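Local coordinates for putative adhesin (Bacteroides fragilis NCTC 9343, PDB 3PET), which is a putative lipoprotein adhesin with a right-handed beta-helix fold, inferred to take part in cell adhesion, its exact role being unsettled, at residues Y33-L44 with K82-L90. Residues are numbered along the deposited sequence; the frame is centred on the assembly and turned at random.
Sequences YYTQSTDGKTDL and KITITSPTL
Y34 carries its ring along the inner side of the strand pair until the hydroxyl meets S87: OH donates to S87 OG at 2.8 Å, in the plane of the ring. S87 OG in turn donates to T89 O, at 2.7 Å, a two-bond chain that ties the turn after strand 82-87 to the tyrosine. With CG anti to the backbone N (chi1 173°), the ring lies where L90 can cover one face; L90 CD2 sits over its centre, 3.9 Å from the centroid, a CH-pi contact, while I85 CG2 meets the ring edge.

The backbones that carry these side chains form a parallel ladder, Y33 beside T84 through Q36 beside S87, in which Y33 N donates to I83 O and I85 N to Y33 O. T35 O receives T86 OG1 at 2.9 Å from above its carbonyl plane, and S87 N only weakly. Parallel strands stacked coil on coil are characteristic of the parallel beta-helix, here right-handed; strand 31-36 is slotted between strands 82-87 and 101-103, parallel to both. Here the chain departs from the simple coil: the loop 37-42 carries it round the end of strand 82-87, and D43 pairs antiparallel with T86, D43 N to T86 O at 2.8 Å, so that strand 82-87 has a parallel neighbour on one flank and an antiparallel one on the other.

The loop is tied at its start by S37 N, which donates to S87 O at 2.9 Å; in one of its two conformers S37 OG also donates to K41 O, in the carbonyl plane on a lone pair. P88 packs against this bend, CD 3.4 Å from T42 OG1. Q36, extended beyond CG, sends NE2 to P88 O at 3.0 Å, while its OE1 accepts from T108 N. Farther out, I24 of strand 23-26 touches Y34, I85 and L90, and L65 and L67 close over I85 in the interior.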
ATOM      1  N   TYR A  33      11.354   3.429 -18.537  1.00 15.58           N
ATOM      2  CA  TYR A  33      12.362   2.424 -18.851  1.00 15.35           C
ATOM      3  C   TYR A  33      13.714   3.107 -18.821  1.00 19.31           C
ATOM      4  O   TYR A  33      13.996   3.962 -19.664  1.00 18.69           O
ATOM      5  CB  TYR A  33      12.080   1.754 -20.227  1.00 17.40           C
ATOM      6  CG  TYR A  33      10.799   0.945 -20.244  1.00 18.69           C
ATOM      7  CD1 TYR A  33       9.567   1.552 -20.501  1.00 20.22           C
ATOM      8  CD2 TYR A  33      10.803  -0.409 -19.920  1.00 18.78           C
ATOM      9  CE1 TYR A  33       8.378   0.815 -20.477  1.00 18.92           C
ATOM     10  CE2 TYR A  33       9.624  -1.157 -19.921  1.00 19.36           C
ATOM     11  CZ  TYR A  33       8.415  -0.540 -20.182  1.00 25.25           C
ATOM     12  OH  TYR A  33       7.272  -1.301 -20.173  1.00 25.88           O
ATOM     13  N   TYR A  34      14.537   2.763 -17.834  1.00 15.87           N
ATOM     14  CA  TYR A  34      15.872   3.330 -17.725  1.00 15.60           C
ATOM     15  C   TYR A  34      16.903   2.341 -18.300  1.00 21.22           C
ATOM     16  O   TYR A  34      16.831   1.136 -18.045  1.00 21.31           O
ATOM     17  CB  TYR A  34      16.222   3.725 -16.270  1.00 16.38           C
ATOM     18  CG  TYR A  34      17.669   4.149 -16.122  1.00 17.83           C
ATOM     19  CD1 TYR A  34      18.073   5.451 -16.433  1.00 18.44           C
ATOM     20  CD2 TYR A  34      18.654   3.227 -15.759  1.00 18.93           C
ATOM     21  CE1 TYR A  34      19.415   5.828 -16.368  1.00 15.75           C
ATOM     22  CE2 TYR A  34      20.001   3.593 -15.704  1.00 19.67           C
ATOM     23  CZ  TYR A  34      20.375   4.893 -16.013  1.00 21.62           C
ATOM     24  OH  TYR A  34      21.701   5.243 -15.979  1.00 17.01           O
ATOM     25  N   THR A  35      17.857   2.873 -19.059  1.00 18.01           N
ATOM     26  CA  THR A  35      18.981   2.146 -19.627  1.00 19.94           C
ATOM     27  C   THR A  35      20.268   2.857 -19.217  1.00 23.18           C
ATOM     28  O   THR A  35      20.366   4.077 -19.351  1.00 21.58           O
ATOM     29  CB  THR A  35      18.877   2.055 -21.175  1.00 28.37           C
ATOM     30  OG1 THR A  35      17.646   1.424 -21.529  1.00 28.63           O
ATOM     31  CG2 THR A  35      20.069   1.265 -21.803  1.00 25.33           C
ATOM     32  N   GLN A  36      21.256   2.098 -18.726  1.00 19.28           N
ATOM     33  CA  GLN A  36      22.559   2.673 -18.442  1.00 18.63           C
ATOM     34  C   GLN A  36      23.307   2.697 -19.773  1.00 20.68           C
ATOM     35  O   GLN A  36      23.512   1.636 -20.364  1.00 21.65           O
ATOM     36  CB  GLN A  36      23.292   1.879 -17.361  1.00 20.25           C
ATOM     37  CG  GLN A  36      24.710   2.408 -17.096  1.00 22.51           C
ATOM     38  CD  GLN A  36      25.369   1.724 -15.932  1.00 31.10           C
ATOM     39  OE1 GLN A  36      25.225   0.513 -15.729  1.00 26.04           O
ATOM     40  NE2 GLN A  36      26.152   2.483 -15.177  1.00 15.68           N
ATOM     41  N   SER A  37      23.672   3.892 -20.259  1.00 15.58           N
ATOM     42  CA  SER A  37      24.362   4.004 -21.554  0.50 15.98           C
ATOM     43  C   SER A  37      25.769   3.428 -21.483  1.00 21.70           C
ATOM     44  O   SER A  37      26.410   3.445 -20.422  1.00 22.70           O
ATOM     45  CB  SER A  37      24.403   5.442 -22.062  0.50 17.28           C
ATOM     46  OG  SER A  37      25.174   6.291 -21.230  0.50 24.25           O
ATOM     47  N   THR A  38      26.224   2.878 -22.614  1.00 19.95           N
ATOM     48  CA  THR A  38      27.559   2.278 -22.721  1.00 21.71           C
ATOM     49  C   THR A  38      28.391   3.112 -23.704  1.00 25.95           C
ATOM     50  O   THR A  38      29.514   2.745 -23.982  1.00 27.66           O
ATOM     51  CB  THR A  38      27.470   0.794 -23.144  1.00 27.51           C
ATOM     52  OG1 THR A  38      26.778   0.720 -24.382  1.00 30.47           O
ATOM     53  CG2 THR A  38      26.782  -0.072 -22.106  1.00 29.78           C
ATOM     54  N   ASP A  39      27.833   4.208 -24.244  1.00 23.84           N
ATOM     55  CA  ASP A  39      28.528   5.081 -25.211  1.00 25.78           C
ATOM     56  C   ASP A  39      28.642   6.553 -24.694  1.00 29.68           C
ATOM     57  O   ASP A  39      28.809   7.471 -25.494  1.00 29.21           O
ATOM     58  CB  ASP A  39      27.805   5.052 -26.586  1.00 27.98           C
ATOM     59  CG  ASP A  39      26.334   5.421 -26.557  1.00 32.79           C
ATOM     60  OD1 ASP A  39      25.862   5.918 -25.513  1.00 30.52           O
ATOM     61  OD2 ASP A  39      25.664   5.256 -27.594  1.00 46.13           O
ATOM     62  N   GLY A  40      28.539   6.734 -23.380  1.00 27.30           N
ATOM     63  CA  GLY A  40      28.632   8.021 -22.691  1.00 27.53           C
ATOM     64  C   GLY A  40      27.508   9.015 -22.940  1.00 29.85           C
ATOM     65  O   GLY A  40      27.641  10.193 -22.608  1.00 30.92           O
ATOM     66  N   LYS A  41      26.387   8.557 -23.494  1.00 24.43           N
ATOM     67  CA  LYS A  41      25.287   9.452 -23.847  1.00 22.94           C
ATOM     68  C   LYS A  41      24.201   9.598 -22.779  1.00 23.82           C
ATOM     69  O   LYS A  41      23.928   8.666 -22.029  1.00 23.02           O
ATOM     70  CB  LYS A  41      24.647   8.977 -25.153  1.00 25.98           C
ATOM     71  CG  LYS A  41      25.547   9.279 -26.355  1.00 33.24           C
ATOM     72  CD  LYS A  41      24.874   9.021 -27.688  1.00 41.92           C
ATOM     73  CE  LYS A  41      25.803   9.251 -28.866  1.00 51.27           C
ATOM     74  NZ  LYS A  41      26.572  10.527 -28.776  1.00 63.59           N
ATOM     75  N   THR A  42      23.589  10.786 -22.724  1.00 19.63           N
ATOM     76  CA  THR A  42      22.444  11.107 -21.866  1.00 19.67           C
ATOM     77  C   THR A  42      21.276  11.426 -22.795  1.00 24.26           C
ATOM     78  O   THR A  42      21.446  12.181 -23.742  1.00 23.97           O
ATOM     79  CB  THR A  42      22.749  12.235 -20.860  1.00 26.40           C
ATOM     80  OG1 THR A  42      23.778  11.775 -20.001  1.00 24.65           O
ATOM     81  CG2 THR A  42      21.542  12.607 -20.014  1.00 24.61           C
ATOM     82  N   ASP A  43      20.109  10.815 -22.560  1.00 21.58           N
ATOM     83  CA  ASP A  43      18.970  11.072 -23.427  1.00 21.16           C
ATOM     84  C   ASP A  43      17.649  10.824 -22.708  1.00 23.63           C
ATOM     85  O   ASP A  43      17.567  10.035 -21.765  1.00 21.68           O
ATOM     86  CB  ASP A  43      19.055  10.215 -24.716  1.00 23.60           C
ATOM     87  CG  ASP A  43      18.084  10.671 -25.800  1.00 36.09           C
ATOM     88  OD1 ASP A  43      18.044  11.907 -26.092  1.00 33.49           O
ATOM     89  OD2 ASP A  43      17.284   9.829 -26.266  1.00 39.90           O
ATOM     90  N   LEU A  44      16.627  11.562 -23.141  1.00 19.73           N
ATOM     91  CA  LEU A  44      15.272  11.443 -22.653  1.00 19.17           C
ATOM     92  C   LEU A  44      14.341  11.471 -23.825  1.00 22.81           C
ATOM     93  O   LEU A  44      14.369  12.425 -24.618  1.00 20.09           O
ATOM     94  CB  LEU A  44      14.908  12.560 -21.644  1.00 18.92           C
ATOM     95  CG  LEU A  44      13.427  12.598 -21.211  1.00 21.37           C
ATOM     96  CD1 LEU A  44      13.044  11.379 -20.346  1.00 19.01           C
ATOM     97  CD2 LEU A  44      13.101  13.882 -20.514  1.00 20.75           C
ATOM     98  N   LYS A  82       5.045   6.257 -22.862  1.00 21.59           N
ATOM     99  CA  LYS A  82       6.275   5.525 -22.522  1.00 19.66           C
ATOM    100  C   LYS A  82       7.412   6.526 -22.381  1.00 22.30           C
ATOM    101  O   LYS A  82       7.657   7.326 -23.299  1.00 21.71           O
ATOM    102  CB  LYS A  82       6.615   4.436 -23.552  1.00 21.60           C
ATOM    103  CG  LYS A  82       7.686   3.485 -23.047  1.00 27.16           C
ATOM    104  CD  LYS A  82       8.475   2.795 -24.146  1.00 39.39           C
ATOM    105  CE  LYS A  82       7.759   1.598 -24.712  1.00 53.66           C
ATOM    106  NZ  LYS A  82       8.587   0.863 -25.704  1.00 58.28           N
ATOM    107  N   ILE A  83       8.074   6.503 -21.223  1.00 16.05           N
ATOM    108  CA  ILE A  83       9.194   7.392 -20.936  1.00 15.05           C
ATOM    109  C   ILE A  83      10.475   6.557 -20.973  1.00 20.28           C
ATOM    110  O   ILE A  83      10.612   5.620 -20.201  1.00 21.25           O
ATOM    111  CB  ILE A  83       8.983   8.131 -19.575  1.00 16.89           C
ATOM    112  CG1 ILE A  83       7.686   8.990 -19.608  1.00 14.59           C
ATOM    113  CG2 ILE A  83      10.223   8.984 -19.208  1.00 18.35           C
ATOM    114  CD1 ILE A  83       7.066   9.339 -18.200  1.00 17.34           C
ATOM    115  N   THR A  84      11.403   6.891 -21.875  1.00 16.52           N
ATOM    116  CA  THR A  84      12.655   6.174 -22.055  1.00 16.38           C
ATOM    117  C   THR A  84      13.775   7.100 -21.609  1.00 21.51           C
ATOM    118  O   THR A  84      13.932   8.207 -22.136  1.00 20.28           O
ATOM    119  CB  THR A  84      12.756   5.685 -23.505  1.00 28.36           C
ATOM    120  OG1 THR A  84      11.740   4.698 -23.679  1.00 28.35           O
ATOM    121  CG2 THR A  84      14.107   5.053 -23.827  1.00 29.20           C
ATOM    122  N   ILE A  85      14.536   6.649 -20.598  1.00 17.87           N
ATOM    123  CA  ILE A  85      15.611   7.449 -20.006  1.00 16.64           C
ATOM    124  C   ILE A  85      16.954   6.702 -20.115  1.00 21.12           C
ATOM    125  O   ILE A  85      17.018   5.492 -19.897  1.00 18.37           O
ATOM    126  CB  ILE A  85      15.274   7.780 -18.519  1.00 17.73           C
ATOM    127  CG1 ILE A  85      13.840   8.353 -18.342  1.00 17.54           C
ATOM    128  CG2 ILE A  85      16.332   8.727 -17.900  1.00 16.32           C
ATOM    129  CD1 ILE A  85      13.437   8.741 -16.844  1.00 18.27           C
ATOM    130  N   THR A  86      18.020   7.425 -20.460  1.00 19.88           N
ATOM    131  CA  THR A  86      19.346   6.828 -20.494  1.00 19.79           C
ATOM    132  C   THR A  86      20.371   7.843 -20.040  1.00 21.95           C
ATOM    133  O   THR A  86      20.286   9.028 -20.365  1.00 19.96           O
ATOM    134  CB  THR A  86      19.721   6.132 -21.838  1.00 29.57           C
ATOM    135  OG1 THR A  86      21.026   5.547 -21.703  1.00 36.34           O
ATOM    136  CG2 THR A  86      19.688   7.035 -23.022  1.00 24.18           C
ATOM    137  N   SER A  87      21.340   7.350 -19.262  1.00 18.42           N
ATOM    138  CA  SER A  87      22.457   8.135 -18.759  1.00 18.02           C
ATOM    139  C   SER A  87      23.647   7.201 -18.464  1.00 22.49           C
ATOM    140  O   SER A  87      23.423   6.008 -18.263  1.00 23.04           O
ATOM    141  CB  SER A  87      22.048   8.915 -17.511  1.00 19.37           C
ATOM    142  OG  SER A  87      21.851   8.035 -16.410  1.00 24.15           O
ATOM    143  N   PRO A  88      24.906   7.708 -18.411  1.00 20.22           N
ATOM    144  CA  PRO A  88      26.041   6.821 -18.089  1.00 20.41           C
ATOM    145  C   PRO A  88      25.992   6.267 -16.649  1.00 23.46           C
ATOM    146  O   PRO A  88      26.485   5.162 -16.409  1.00 22.96           O
ATOM    147  CB  PRO A  88      27.257   7.737 -18.288  1.00 22.83           C
ATOM    148  CG  PRO A  88      26.776   8.794 -19.259  1.00 27.03           C
ATOM    149  CD  PRO A  88      25.385   9.068 -18.736  1.00 21.83           C
ATOM    150  N   THR A  89      25.432   7.039 -15.685  1.00 19.08           N
ATOM    151  CA  THR A  89      25.370   6.627 -14.290  1.00 19.22           C
ATOM    152  C   THR A  89      23.998   6.886 -13.680  1.00 22.17           C
ATOM    153  O   THR A  89      23.284   7.784 -14.132  1.00 21.91           O
ATOM    154  CB  THR A  89      26.458   7.334 -13.422  1.00 24.55           C
ATOM    155  OG1 THR A  89      26.167   8.728 -13.319  1.00 27.48           O
ATOM    156  CG2 THR A  89      27.895   7.086 -13.904  1.00 20.43           C
ATOM    157  N   LEU A  90      23.656   6.130 -12.615  1.00 17.38           N
ATOM    158  CA  LEU A  90      22.425   6.334 -11.862  1.00 16.77           C
ATOM    159  C   LEU A  90      22.637   5.971 -10.401  1.00 21.94           C
ATOM    160  O   LEU A  90      23.048   4.842 -10.099  1.00 20.69           O
ATOM    161  CB  LEU A  90      21.234   5.553 -12.444  1.00 16.66           C
ATOM    162  CG  LEU A  90      19.850   5.969 -11.900  1.00 19.88           C
ATOM    163  CD1 LEU A  90      19.434   7.350 -12.423  1.00 20.17           C
ATOM    164  CD2 LEU A  90      18.811   4.941 -12.248  1.00 22.08           C
TER
HETATM  165  O   HOH W   1      28.353   3.904 -17.897  1.00 39.08           O
HETATM  166  O   HOH W   2      16.350   7.768 -23.975  1.00 33.44           O